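BH2602 protein (Bacillus halodurans, PDB 3NWZ) binds coenzyme A and is probably an acyl-CoA thioesterase of the hotdog fold, with four copies of the chain in its assembly. Local coordinates at residues L51-E55 against V66-I70; P77-V81 against K119-G123; A93-M97 against A128-I132; Q106-E112 against G159-L164; L113-K119 against E152-T158. One frame throughout, in Å; residues are numbered along the deposited sequence.

Contact 1: L51-E55 against V66-I70; sequences LTQIE and VRLPI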
# COMPACT_ATOMS: atom_id res chain seq x y z
N LEU A 51 0.79 -15.35 -23.25
CA LEU A 51 1.74 -16.32 -22.73
C LEU A 51 1.35 -16.82 -21.36
O LEU A 51 1.90 -17.81 -20.88
CB LEU A 51 3.15 -15.74 -22.68
CG LEU A 51 3.96 -15.69 -23.99
CD1 LEU A 51 3.08 -15.31 -25.16
CD2 LEU A 51 5.09 -14.68 -23.84
N THR A 52 0.42 -16.13 -20.71
CA THR A 52 0.02 -16.60 -19.40
C THR A 52 -1.33 -17.31 -19.43
O THR A 52 -1.72 -17.97 -18.48
CB THR A 52 -0.00 -15.46 -18.39
OG1 THR A 52 -0.13 -16.01 -17.08
CG2 THR A 52 -1.16 -14.52 -18.66
N GLN A 53 -2.04 -17.17 -20.55
CA GLN A 53 -3.34 -17.82 -20.76
C GLN A 53 -4.48 -17.40 -19.81
O GLN A 53 -5.35 -18.22 -19.50
CB GLN A 53 -3.17 -19.34 -20.69
CG GLN A 53 -1.90 -19.89 -21.33
CD GLN A 53 -1.29 -21.05 -20.53
OE1 GLN A 53 -1.97 -22.04 -20.24
NE2 GLN A 53 -0.02 -20.92 -20.18
N ILE A 54 -4.53 -16.15 -19.36
CA ILE A 54 -5.60 -15.75 -18.45
C ILE A 54 -7.03 -15.89 -19.02
O ILE A 54 -7.25 -15.70 -20.22
CB ILE A 54 -5.42 -14.29 -17.94
CG1 ILE A 54 -5.40 -13.32 -19.12
CG2 ILE A 54 -4.13 -14.17 -17.18
CD1 ILE A 54 -5.44 -11.87 -18.70
N GLU A 55 -7.98 -16.23 -18.15
CA GLU A 55 -9.41 -16.34 -18.53
C GLU A 55 -10.18 -15.36 -17.64
O GLU A 55 -10.24 -15.54 -16.43
CB GLU A 55 -9.94 -17.75 -18.31
CG GLU A 55 -9.63 -18.72 -19.43
CD GLU A 55 -9.61 -20.16 -18.96
OE1 GLU A 55 -10.57 -20.57 -18.27
OE2 GLU A 55 -8.64 -20.88 -19.28
N VAL A 66 -10.41 -13.15 -12.73
CA VAL A 66 -9.32 -13.47 -13.63
C VAL A 66 -8.57 -14.67 -13.07
O VAL A 66 -8.01 -14.59 -11.97
CB VAL A 66 -8.26 -12.35 -13.76
CG1 VAL A 66 -7.22 -12.77 -14.78
CG2 VAL A 66 -8.87 -11.04 -14.17
N ARG A 67 -8.58 -15.78 -13.80
CA ARG A 67 -7.82 -16.94 -13.35
C ARG A 67 -6.60 -17.14 -14.25
O ARG A 67 -6.60 -16.77 -15.42
CB ARG A 67 -8.70 -18.20 -13.28
CG ARG A 67 -9.19 -18.78 -14.58
CD ARG A 67 -10.30 -19.79 -14.29
NE ARG A 67 -11.50 -19.13 -13.79
CZ ARG A 67 -12.35 -18.44 -14.54
NH1 ARG A 67 -12.15 -18.32 -15.85
NH2 ARG A 67 -13.41 -17.86 -13.99
N LEU A 68 -5.56 -17.70 -13.67
CA LEU A 68 -4.31 -17.92 -14.37
C LEU A 68 -3.77 -19.29 -14.06
O LEU A 68 -3.56 -19.63 -12.91
CB LEU A 68 -3.32 -16.85 -13.94
CG LEU A 68 -1.85 -16.88 -14.36
CD1 LEU A 68 -1.35 -15.44 -14.48
CD2 LEU A 68 -1.04 -17.65 -13.34
N PRO A 69 -3.54 -20.10 -15.10
CA PRO A 69 -3.00 -21.44 -14.93
C PRO A 69 -1.63 -21.36 -14.28
O PRO A 69 -0.83 -20.47 -14.62
CB PRO A 69 -2.89 -21.96 -16.37
CG PRO A 69 -3.96 -21.22 -17.10
CD PRO A 69 -3.86 -19.83 -16.51
N ILE A 70 -1.34 -22.27 -13.35
CA ILE A 70 -0.03 -22.29 -12.72
C ILE A 70 0.86 -23.32 -13.42
O ILE A 70 0.52 -24.50 -13.53
CB ILE A 70 -0.08 -22.63 -11.21
CG1 ILE A 70 -0.95 -21.61 -10.47
CG2 ILE A 70 1.40 -22.64 -10.64
CD1 ILE A 70 -1.04 -21.86 -8.98
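E55 and R67 face each other as a hydrogen-bonded antiparallel pair. E55 N donates to R67 O at 3.1 Å, and the donor lies in the carbonyl plane. R67 N returns a bond to E55 O, also 3.1 Å, nearly straight at the hydrogen (170°). Both side chains leave the same face of the sheet. CB of E55 lies at the edge of the R67 guanidinium, 3.4 Å from NH1. The arginine chain bends at chi3 (69°), which brings its end back toward E55. E55 OE1 is 3.7 Å from R67 NH1, a long salt bridge, and the carboxylate and guanidinium planes are 52° apart. R67 has a stronger charge partner in E65, which takes NH2. Were R67 an alanine, the guanidinium would be gone, and E55 and E65 would probably lose the positive charge that they share.

The pair joins strand 55-58, outermost in the chain's antiparallel hotdog sheet, to strand 64-69. Helix 47-52 leads into it, and Q53, with positive phi, marks the exit from the helix.

Behind the pair the contact is mostly apolar. I54 CB meets V66 CG1 at 3.9 Å, and I54 CG2 meets L68 CD1 at 4.1 Å. T52 crosses L68 at about a right angle, with OG1 turned to the leucine CG and CD1. Q53 OE1 lies 3.8 Å from P69 CG. Farther out, V66 and L68 rest on L89 of helix 83-100. Their backbones bond to A128 and L126 of strand 125-135.

Contact 2: P77-V81 against K119-G123; sequences PLNMV and KPGMG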
# COMPACT_ATOMS: atom_id res chain seq x y z
N PRO A 77 12.06 -19.37 -8.16
CA PRO A 77 13.01 -20.44 -7.83
C PRO A 77 12.48 -21.61 -6.99
O PRO A 77 12.95 -22.73 -7.15
CB PRO A 77 14.18 -19.70 -7.17
CG PRO A 77 13.58 -18.36 -6.75
CD PRO A 77 12.66 -18.05 -7.89
N LEU A 78 11.51 -21.37 -6.11
CA LEU A 78 10.98 -22.45 -5.27
C LEU A 78 9.62 -23.05 -5.68
O LEU A 78 8.86 -23.52 -4.82
CB LEU A 78 10.92 -22.00 -3.81
CG LEU A 78 12.26 -22.01 -3.07
CD1 LEU A 78 12.88 -23.41 -3.13
CD2 LEU A 78 13.20 -20.99 -3.71
N ASN A 79 9.32 -23.05 -6.98
CA ASN A 79 8.07 -23.59 -7.50
C ASN A 79 6.85 -23.02 -6.79
O ASN A 79 5.90 -23.72 -6.45
CB ASN A 79 8.07 -25.12 -7.40
CG ASN A 79 9.06 -25.77 -8.36
OD1 ASN A 79 10.28 -25.57 -8.25
ND2 ASN A 79 8.53 -26.54 -9.31
N MSE A 80 6.92 -21.71 -6.57
CA MSE A 80 5.87 -20.94 -5.92
C MSE A 80 5.55 -19.87 -6.96
O MSE A 80 6.46 -19.41 -7.66
CB MSE A 80 6.43 -20.29 -4.64
CG MSE A 80 5.42 -19.87 -3.59
SE MSE A 80 6.27 -19.19 -1.98
CE MSE A 80 6.62 -20.85 -1.07
N VAL A 81 4.29 -19.48 -7.09
CA VAL A 81 3.92 -18.46 -8.07
C VAL A 81 4.68 -17.16 -7.80
O VAL A 81 4.66 -16.64 -6.68
CB VAL A 81 2.41 -18.15 -8.04
CG1 VAL A 81 2.09 -16.95 -8.94
CG2 VAL A 81 1.64 -19.36 -8.50
N LYS A 119 -0.33 -16.30 1.58
CA LYS A 119 0.08 -17.68 1.40
C LYS A 119 0.72 -17.86 0.03
O LYS A 119 0.37 -17.17 -0.93
CB LYS A 119 -1.12 -18.63 1.54
CG LYS A 119 -1.57 -18.88 2.97
CD LYS A 119 -2.72 -19.88 3.05
CE LYS A 119 -4.00 -19.30 2.45
NZ LYS A 119 -4.48 -18.12 3.21
N PRO A 120 1.67 -18.81 -0.08
CA PRO A 120 2.36 -19.10 -1.33
C PRO A 120 1.36 -19.47 -2.41
O PRO A 120 0.52 -20.34 -2.20
CB PRO A 120 3.23 -20.29 -0.97
CG PRO A 120 3.50 -20.09 0.49
CD PRO A 120 2.15 -19.69 1.00
N GLY A 121 1.44 -18.80 -3.56
CA GLY A 121 0.53 -19.16 -4.63
C GLY A 121 0.93 -20.54 -5.13
O GLY A 121 2.04 -20.72 -5.61
N MSE A 122 0.05 -21.53 -5.00
CA MSE A 122 0.36 -22.88 -5.46
C MSE A 122 -0.90 -23.66 -5.82
O MSE A 122 -2.00 -23.34 -5.37
CB MSE A 122 1.16 -23.64 -4.41
CG MSE A 122 2.37 -22.87 -3.87
SE MSE A 122 3.51 -23.91 -2.71
CE MSE A 122 5.16 -22.97 -3.05
N GLY A 123 -0.72 -24.69 -6.64
CA GLY A 123 -1.85 -25.48 -7.08
C GLY A 123 -1.84 -25.46 -8.59
O GLY A 123 -0.77 -25.29 -9.19
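M80 reaches P120 with CG anti to the backbone N (chi1 -159°) and a later bend at chi3 (-83°), which lays the selenium and CE beside the proline ring. M80 is a selenomethionine and poorly ordered. In the model SE lies 3.4 Å from P120 CB, a doubtful distance for so mobile a side chain. M122, also a selenomethionine, runs straight beyond CG and carries its CE toward the backbone of the 77-81 loop, 3.6 Å from N79 O. Its closer approach to M80 is doubtful.

The firm link is a backbone bond. V81 N donates to G121 O at 3.0 Å, almost straight at the hydrogen (172°), with the donor tilted slightly from the carbonyl plane. CG2 of V81 lies alongside the same oxygen. G121 has no side chain, and a CB there would point straight at V81. Its bare CA therefore lets the two backbones come close, with V81 CA and G121 CA 4.9 Å apart.

M80 N is bonded to N76 OD1, within the same loop. V81 packs inward on I70 and V74. P77, at the other end, touches T46 of the second subunit. The contact thus pins the loop entering the long helix 83-100 to the loop linking strands 108-117 and 125-135. That helix is the central one which the sheet wraps in a hotdog fold.

Contact 3: A93-M97 against A128-I132; sequences AMGQM and AVASI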
# COMPACT_ATOMS: atom_id res chain seq x y z
N ALA A 93 -7.18 -7.95 -12.84
CA ALA A 93 -8.56 -8.10 -12.40
C ALA A 93 -9.15 -6.71 -12.09
O ALA A 93 -10.17 -6.31 -12.67
CB ALA A 93 -8.61 -9.00 -11.15
N MSE A 94 -8.48 -5.97 -11.21
CA MSE A 94 -8.95 -4.65 -10.83
C MSE A 94 -9.10 -3.70 -12.01
O MSE A 94 -9.96 -2.79 -12.00
CB MSE A 94 -8.01 -4.05 -9.83
CG MSE A 94 -7.70 -4.97 -8.69
SE MSE A 94 -6.45 -4.19 -7.48
CE MSE A 94 -7.60 -3.98 -5.95
N GLY A 95 -8.28 -3.92 -13.03
CA GLY A 95 -8.35 -3.08 -14.20
C GLY A 95 -9.62 -3.36 -14.99
O GLY A 95 -10.47 -2.49 -15.16
N GLN A 96 -9.74 -4.60 -15.46
CA GLN A 96 -10.91 -4.96 -16.23
C GLN A 96 -12.18 -4.58 -15.48
O GLN A 96 -13.15 -4.14 -16.10
CB GLN A 96 -10.86 -6.44 -16.58
CG GLN A 96 -9.67 -6.77 -17.49
CD GLN A 96 -9.85 -8.06 -18.28
OE1 GLN A 96 -10.25 -9.08 -17.74
NE2 GLN A 96 -9.56 -8.01 -19.56
N MSE A 97 -12.16 -4.73 -14.15
CA MSE A 97 -13.28 -4.33 -13.29
C MSE A 97 -13.57 -2.85 -13.56
O MSE A 97 -14.63 -2.49 -14.07
CB MSE A 97 -12.90 -4.51 -11.81
CG MSE A 97 -13.96 -4.06 -10.77
SE MSE A 97 -15.52 -5.24 -10.59
CE MSE A 97 -16.59 -4.57 -12.07
N ALA A 128 -7.94 -14.38 -9.15
CA ALA A 128 -8.03 -13.07 -8.53
C ALA A 128 -9.47 -12.52 -8.65
O ALA A 128 -10.09 -12.60 -9.71
CB ALA A 128 -7.00 -12.09 -9.16
N VAL A 129 -9.99 -11.96 -7.57
CA VAL A 129 -11.35 -11.39 -7.59
C VAL A 129 -11.35 -9.95 -7.11
O VAL A 129 -10.93 -9.66 -5.99
CB VAL A 129 -12.33 -12.20 -6.68
CG1 VAL A 129 -13.78 -11.66 -6.86
CG2 VAL A 129 -12.23 -13.67 -7.03
N ALA A 130 -11.85 -9.06 -7.96
CA ALA A 130 -11.88 -7.64 -7.65
C ALA A 130 -13.29 -7.05 -7.54
O ALA A 130 -14.21 -7.51 -8.21
CB ALA A 130 -11.07 -6.86 -8.75
N SER A 131 -13.43 -6.02 -6.70
CA SER A 131 -14.70 -5.30 -6.51
C SER A 131 -14.50 -3.79 -6.27
O SER A 131 -13.58 -3.36 -5.58
CB SER A 131 -15.52 -5.90 -5.33
OG SER A 131 -14.98 -5.59 -4.07
N ILE A 132 -15.35 -2.98 -6.88
CA ILE A 132 -15.25 -1.54 -6.72
C ILE A 132 -15.57 -1.15 -5.27
O ILE A 132 -16.53 -1.67 -4.65
CB ILE A 132 -16.21 -0.82 -7.66
CG1 ILE A 132 -15.87 -1.18 -9.11
CG2 ILE A 132 -16.13 0.68 -7.43
CD1 ILE A 132 -16.69 -0.44 -10.11
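A93 and M97 press on A130 from adjacent turns of one helix. The bond that joins those turns, M97 N to A93 O at 2.9 Å, lies within the helix. No hydrogen bond crosses to strand 128-132, and the contact is one of apolar side chains.

A130 CB sits among three helix residues. It is 4.0 Å from A93 CB and 3.9 Å from M94 CG, with M97 CB a little farther off. A93 CB also meets A128 CB at 4.0 Å. The small methyl groups let the axes approach to 7.4 Å, at an angle of 40° between their N-to-C directions.

M97, a selenomethionine, reaches farther along the strand, to I132. CG points opposite the backbone N (chi1 177°) and comes 3.8 Å from I132 CG1, the two side chains crossing at a slant. A bend at chi2 (74°) carries SE across to the strand backbone, 3.5 Å from A130 O. M94, another selenomethionine, meets the A130 methyl with its backbone N and CA as well as with CG. Its end runs on to strand 153-163 and touches G157 and T158.

The I132 side chain is about 5 Å from that of H134, a residue seen to bind coenzyme A in this protein, although none is bound to this chain.

Helix 83-100 thus lies against the middle of the hotdog sheet. A93 and M97 also touch strand 64-69, through V66 and F64. M94 rests on V142 of strand 139-147. Strand 125-135 runs between those two strands, bonded to V66 on one side and to K145 on the other.

Contact 4: Q106-E112 against G159-L164; sequences QSAVTSE and GSFFVL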
# COMPACT_ATOMS: atom_id res chain seq x y z
N GLN A 106 -14.34 6.65 -22.14
CA GLN A 106 -13.54 6.79 -20.93
C GLN A 106 -12.68 5.55 -20.72
O GLN A 106 -12.98 4.48 -21.23
CB GLN A 106 -14.43 7.01 -19.71
CG GLN A 106 -14.97 8.43 -19.58
CD GLN A 106 -15.78 8.66 -18.30
OE1 GLN A 106 -15.30 8.40 -17.19
NE2 GLN A 106 -17.00 9.16 -18.45
N SER A 107 -11.59 5.72 -19.97
CA SER A 107 -10.67 4.62 -19.68
C SER A 107 -10.01 4.91 -18.34
O SER A 107 -10.18 6.01 -17.80
CB SER A 107 -9.60 4.54 -20.76
OG SER A 107 -8.89 5.76 -20.86
N ALA A 108 -9.27 3.95 -17.80
CA ALA A 108 -8.62 4.14 -16.51
C ALA A 108 -7.24 3.49 -16.46
O ALA A 108 -7.02 2.45 -17.07
CB ALA A 108 -9.50 3.58 -15.40
N VAL A 109 -6.33 4.10 -15.70
CA VAL A 109 -4.99 3.57 -15.58
C VAL A 109 -4.54 3.40 -14.13
O VAL A 109 -4.79 4.26 -13.28
CB VAL A 109 -4.00 4.47 -16.33
CG1 VAL A 109 -4.46 4.63 -17.77
CG2 VAL A 109 -3.93 5.83 -15.64
N THR A 110 -3.90 2.28 -13.84
CA THR A 110 -3.42 1.97 -12.51
C THR A 110 -2.57 3.10 -11.90
O THR A 110 -1.44 3.37 -12.34
CB THR A 110 -2.59 0.69 -12.52
OG1 THR A 110 -3.42 -0.41 -12.93
CG2 THR A 110 -2.00 0.42 -11.16
N SER A 111 -3.13 3.75 -10.88
CA SER A 111 -2.47 4.85 -10.19
C SER A 111 -1.68 4.31 -9.00
O SER A 111 -0.45 4.43 -8.93
CB SER A 111 -3.53 5.85 -9.74
OG SER A 111 -3.00 6.85 -8.91
N GLU A 112 -2.39 3.72 -8.05
CA GLU A 112 -1.78 3.14 -6.87
C GLU A 112 -2.08 1.65 -6.86
O GLU A 112 -3.02 1.20 -7.51
CB GLU A 112 -2.32 3.79 -5.60
CG GLU A 112 -1.70 5.14 -5.26
CD GLU A 112 -1.99 6.20 -6.30
OE1 GLU A 112 -3.10 6.78 -6.26
OE2 GLU A 112 -1.11 6.44 -7.15
N GLY A 159 -6.26 -1.04 -4.97
CA GLY A 159 -5.70 -0.29 -6.08
C GLY A 159 -6.54 0.90 -6.50
O GLY A 159 -7.75 0.79 -6.68
N SER A 160 -5.90 2.06 -6.62
CA SER A 160 -6.60 3.27 -7.06
C SER A 160 -6.27 3.49 -8.53
O SER A 160 -5.12 3.35 -8.93
CB SER A 160 -6.16 4.47 -6.22
OG SER A 160 -6.78 5.65 -6.68
N PHE A 161 -7.29 3.82 -9.34
CA PHE A 161 -7.12 4.02 -10.78
C PHE A 161 -7.52 5.41 -11.25
O PHE A 161 -8.54 5.96 -10.83
CB PHE A 161 -7.94 3.00 -11.56
CG PHE A 161 -7.44 1.59 -11.43
CD1 PHE A 161 -7.06 0.87 -12.55
CD2 PHE A 161 -7.34 0.99 -10.18
CE1 PHE A 161 -6.59 -0.43 -12.42
CE2 PHE A 161 -6.87 -0.32 -10.04
CZ PHE A 161 -6.49 -1.03 -11.16
N PHE A 162 -6.71 5.95 -12.14
CA PHE A 162 -6.97 7.27 -12.67
C PHE A 162 -7.80 7.17 -13.94
O PHE A 162 -7.49 6.40 -14.85
CB PHE A 162 -5.66 8.00 -12.96
CG PHE A 162 -5.79 9.48 -12.93
CD1 PHE A 162 -5.79 10.16 -11.72
CD2 PHE A 162 -6.00 10.20 -14.11
CE1 PHE A 162 -6.01 11.53 -11.68
CE2 PHE A 162 -6.22 11.57 -14.08
CZ PHE A 162 -6.23 12.24 -12.87
N VAL A 163 -8.88 7.96 -13.96
CA VAL A 163 -9.82 8.00 -15.07
C VAL A 163 -9.36 8.93 -16.20
O VAL A 163 -8.88 10.03 -15.95
CB VAL A 163 -11.20 8.48 -14.58
CG1 VAL A 163 -12.19 8.49 -15.74
CG2 VAL A 163 -11.68 7.60 -13.45
N LEU A 164 -9.53 8.47 -17.44
CA LEU A 164 -9.16 9.25 -18.62
C LEU A 164 -10.39 9.66 -19.43
O LEU A 164 -10.48 10.78 -19.95
CB LEU A 164 -8.22 8.44 -19.52
CG LEU A 164 -6.97 7.84 -18.86
CD1 LEU A 164 -6.13 7.17 -19.93
CD2 LEU A 164 -6.17 8.91 -18.16
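F161 lies side by side with T110, both pointing the same way from the sheet. Its CB is 4.2 Å from A108 CB and passes near V109 O. CG and CD1 then run under the T110 backbone, with CD1 3.7 Å from T110 N. T110 CA stands over one ring face, 4.1 Å from the centroid and 23° off the normal, a CH-pi contact offset toward the rim. At the far end, CE1 and CZ come beside T110 OG1. That hydroxyl is bonded to D91 of helix 83-100, which the ring also touches.

The two strands are the antiparallel partners 108-117 and 153-163 of the hotdog sheet. V109 N donates to F162 O at 2.7 Å, and F162 N donates to V109 O at 2.8 Å. A classic beta bulge follows, where S111 and E112 both face S160. S160 O takes S111 N at 2.8 Å and E112 N at 2.9 Å. On the sheet face away from F161, V109 CG2 meets F162 CB, and V109 CG1 meets L164 CD1 at 3.7 Å. S160 packs on R139, a residue seen to bind coenzyme A. E112 OE2 forms a salt bridge with R139 of the fourth subunit.

Contact 5: L113-K119 against E152-T158; sequences LNIHYVK and ETVAMGT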
# COMPACT_ATOMS: atom_id res chain seq x y z
N LEU A 113 -1.25 0.89 -6.15
CA LEU A 113 -1.42 -0.55 -6.05
C LEU A 113 -0.84 -0.92 -4.70
O LEU A 113 0.23 -0.45 -4.33
CB LEU A 113 -0.65 -1.26 -7.17
CG LEU A 113 -0.85 -2.78 -7.27
CD1 LEU A 113 -2.35 -3.12 -7.41
CD2 LEU A 113 -0.08 -3.30 -8.46
N ASN A 114 -1.56 -1.74 -3.95
CA ASN A 114 -1.13 -2.17 -2.62
C ASN A 114 -1.48 -3.63 -2.50
O ASN A 114 -2.56 -4.05 -2.89
CB ASN A 114 -1.85 -1.40 -1.53
CG ASN A 114 -1.09 -1.41 -0.20
OD1 ASN A 114 -0.69 -2.47 0.32
ND2 ASN A 114 -0.90 -0.22 0.36
N ILE A 115 -0.55 -4.41 -1.97
CA ILE A 115 -0.74 -5.84 -1.87
C ILE A 115 -0.11 -6.40 -0.59
O ILE A 115 0.94 -5.94 -0.14
CB ILE A 115 -0.13 -6.53 -3.10
CG1 ILE A 115 -0.35 -5.67 -4.35
CG2 ILE A 115 -0.80 -7.88 -3.34
CD1 ILE A 115 0.45 -6.10 -5.57
N HIS A 116 -0.78 -7.38 0.00
CA HIS A 116 -0.33 -8.03 1.22
C HIS A 116 -0.25 -9.49 0.86
O HIS A 116 -1.25 -10.09 0.46
CB HIS A 116 -1.33 -7.79 2.36
CG HIS A 116 -1.39 -6.37 2.80
ND1 HIS A 116 -0.88 -5.94 4.00
CD2 HIS A 116 -1.82 -5.25 2.16
CE1 HIS A 116 -0.97 -4.62 4.08
NE2 HIS A 116 -1.54 -4.18 2.98
N TYR A 117 0.94 -10.06 0.95
CA TYR A 117 1.12 -11.46 0.61
C TYR A 117 0.78 -12.28 1.83
O TYR A 117 1.21 -11.98 2.93
CB TYR A 117 2.56 -11.70 0.17
CG TYR A 117 2.83 -11.09 -1.17
CD1 TYR A 117 2.51 -11.78 -2.35
CD2 TYR A 117 3.35 -9.80 -1.28
CE1 TYR A 117 2.69 -11.20 -3.61
CE2 TYR A 117 3.53 -9.21 -2.52
CZ TYR A 117 3.20 -9.91 -3.68
OH TYR A 117 3.36 -9.30 -4.90
N VAL A 118 0.01 -13.34 1.61
CA VAL A 118 -0.46 -14.16 2.70
C VAL A 118 0.05 -15.59 2.64
O VAL A 118 0.75 -16.04 3.54
CB VAL A 118 -2.01 -14.15 2.70
CG1 VAL A 118 -2.55 -15.18 3.67
CG2 VAL A 118 -2.50 -12.74 3.04
N LYS A 119 -0.33 -16.30 1.58
CA LYS A 119 0.08 -17.68 1.40
C LYS A 119 0.72 -17.86 0.03
O LYS A 119 0.37 -17.17 -0.93
CB LYS A 119 -1.12 -18.63 1.54
CG LYS A 119 -1.57 -18.88 2.97
CD LYS A 119 -2.72 -19.88 3.05
CE LYS A 119 -4.00 -19.30 2.45
NZ LYS A 119 -4.48 -18.12 3.21
N GLU A 152 -7.87 -20.97 -0.68
CA GLU A 152 -6.93 -20.33 0.23
C GLU A 152 -6.55 -18.98 -0.34
O GLU A 152 -6.39 -18.85 -1.55
CB GLU A 152 -5.68 -21.19 0.38
CG GLU A 152 -5.86 -22.37 1.32
CD GLU A 152 -5.31 -23.66 0.72
OE1 GLU A 152 -5.30 -24.68 1.45
OE2 GLU A 152 -4.91 -23.65 -0.47
N THR A 153 -6.42 -17.98 0.51
CA THR A 153 -6.07 -16.63 0.06
C THR A 153 -4.56 -16.43 -0.12
O THR A 153 -3.82 -16.33 0.86
CB THR A 153 -6.61 -15.54 1.04
OG1 THR A 153 -8.04 -15.54 1.05
CG2 THR A 153 -6.11 -14.15 0.61
N VAL A 154 -4.12 -16.38 -1.37
CA VAL A 154 -2.72 -16.17 -1.70
C VAL A 154 -2.32 -14.74 -1.37
O VAL A 154 -1.25 -14.49 -0.82
CB VAL A 154 -2.46 -16.42 -3.20
CG1 VAL A 154 -1.01 -16.07 -3.57
CG2 VAL A 154 -2.78 -17.86 -3.54
N ALA A 155 -3.19 -13.80 -1.71
CA ALA A 155 -2.90 -12.40 -1.41
C ALA A 155 -4.12 -11.52 -1.42
O ALA A 155 -5.15 -11.85 -2.01
CB ALA A 155 -1.88 -11.87 -2.40
N MSE A 156 -3.98 -10.38 -0.77
CA MSE A 156 -5.06 -9.40 -0.67
C MSE A 156 -4.42 -8.03 -0.97
O MSE A 156 -3.24 -7.83 -0.66
CB MSE A 156 -5.63 -9.48 0.74
CG MSE A 156 -6.98 -8.87 0.94
SE MSE A 156 -6.87 -7.08 1.60
CE MSE A 156 -8.07 -6.27 0.30
N GLY A 157 -5.17 -7.12 -1.60
CA GLY A 157 -4.66 -5.80 -1.91
C GLY A 157 -5.69 -4.78 -2.43
O GLY A 157 -6.82 -5.14 -2.75
N THR A 158 -5.30 -3.51 -2.50
CA THR A 158 -6.18 -2.47 -3.01
C THR A 158 -5.48 -1.73 -4.15
O THR A 158 -4.26 -1.80 -4.31
CB THR A 158 -6.59 -1.44 -1.89
OG1 THR A 158 -5.41 -0.79 -1.39
CG2 THR A 158 -7.29 -2.16 -0.70
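The H116 ring has M156 O at its edge, near the ring plane, 4.1 Å from CD2. The Y117 ring meets the facing strand through CD1, 4.4 Å from A155 CB. Both rings are held from outside. Y117 OH bonds to G83 O. H116 ND1 makes weak bonds to E112 of the second subunit and S160 of the third.

H116 and M156 form a hydrogen-bonded antiparallel pair. H116 N donates to M156 O at 2.6 Å, nearly along the C=O axis, and M156 N returns a bond to H116 O at 3.0 Å. I115 faces G157, where a CB would run into N114 O. I115 CG2 packs on A155 CB at 4.2 Å.

Past Y117 the strand ends. V154 O is gripped by V118 N at 3.0 Å and K119 N at 3.1 Å, both from the same face of its plane. The K119 chain lies across E152 at about a right angle. Bends at chi3 (-68°) and chi4 (-63°) curl NZ back to T153 O, 3.0 Å away. With an alanine in place of K119 the amino group goes, and T153 O would probably be left without this donor. On its other edge, strand 153-163 carries a classic beta bulge, V154 and A155 both facing V146.

T158 OG1 bonds to H116 NE2 of the third subunit. L113 to H116 pair antiparallel with a strand of the second subunit, so the sheet runs on between chains, the arrangement typical of hotdog dimers.

From the N terminus, contact 1 closes first, over the turn between strands 55-58 and 64-69, and joins the end of helix 47-52 to strand 64-69 before any other contact opens. Contact 2 opens next, just ahead of helix 83-100, and contact 3 opens on that helix. Contacts 4 and 5 then open in turn along strand 108-117. Contact 2 closes at 119-123 and contact 3 on strand 125-135, so these two cross each other and both cross contacts 4 and 5. Strand 153-163 closes contact 5 and then contact 4, so contact 5 lies within contact 4. Contacts 2 and 5 share K119. M94 carries contact 3 to both 4 and 5, tying helix to sheet.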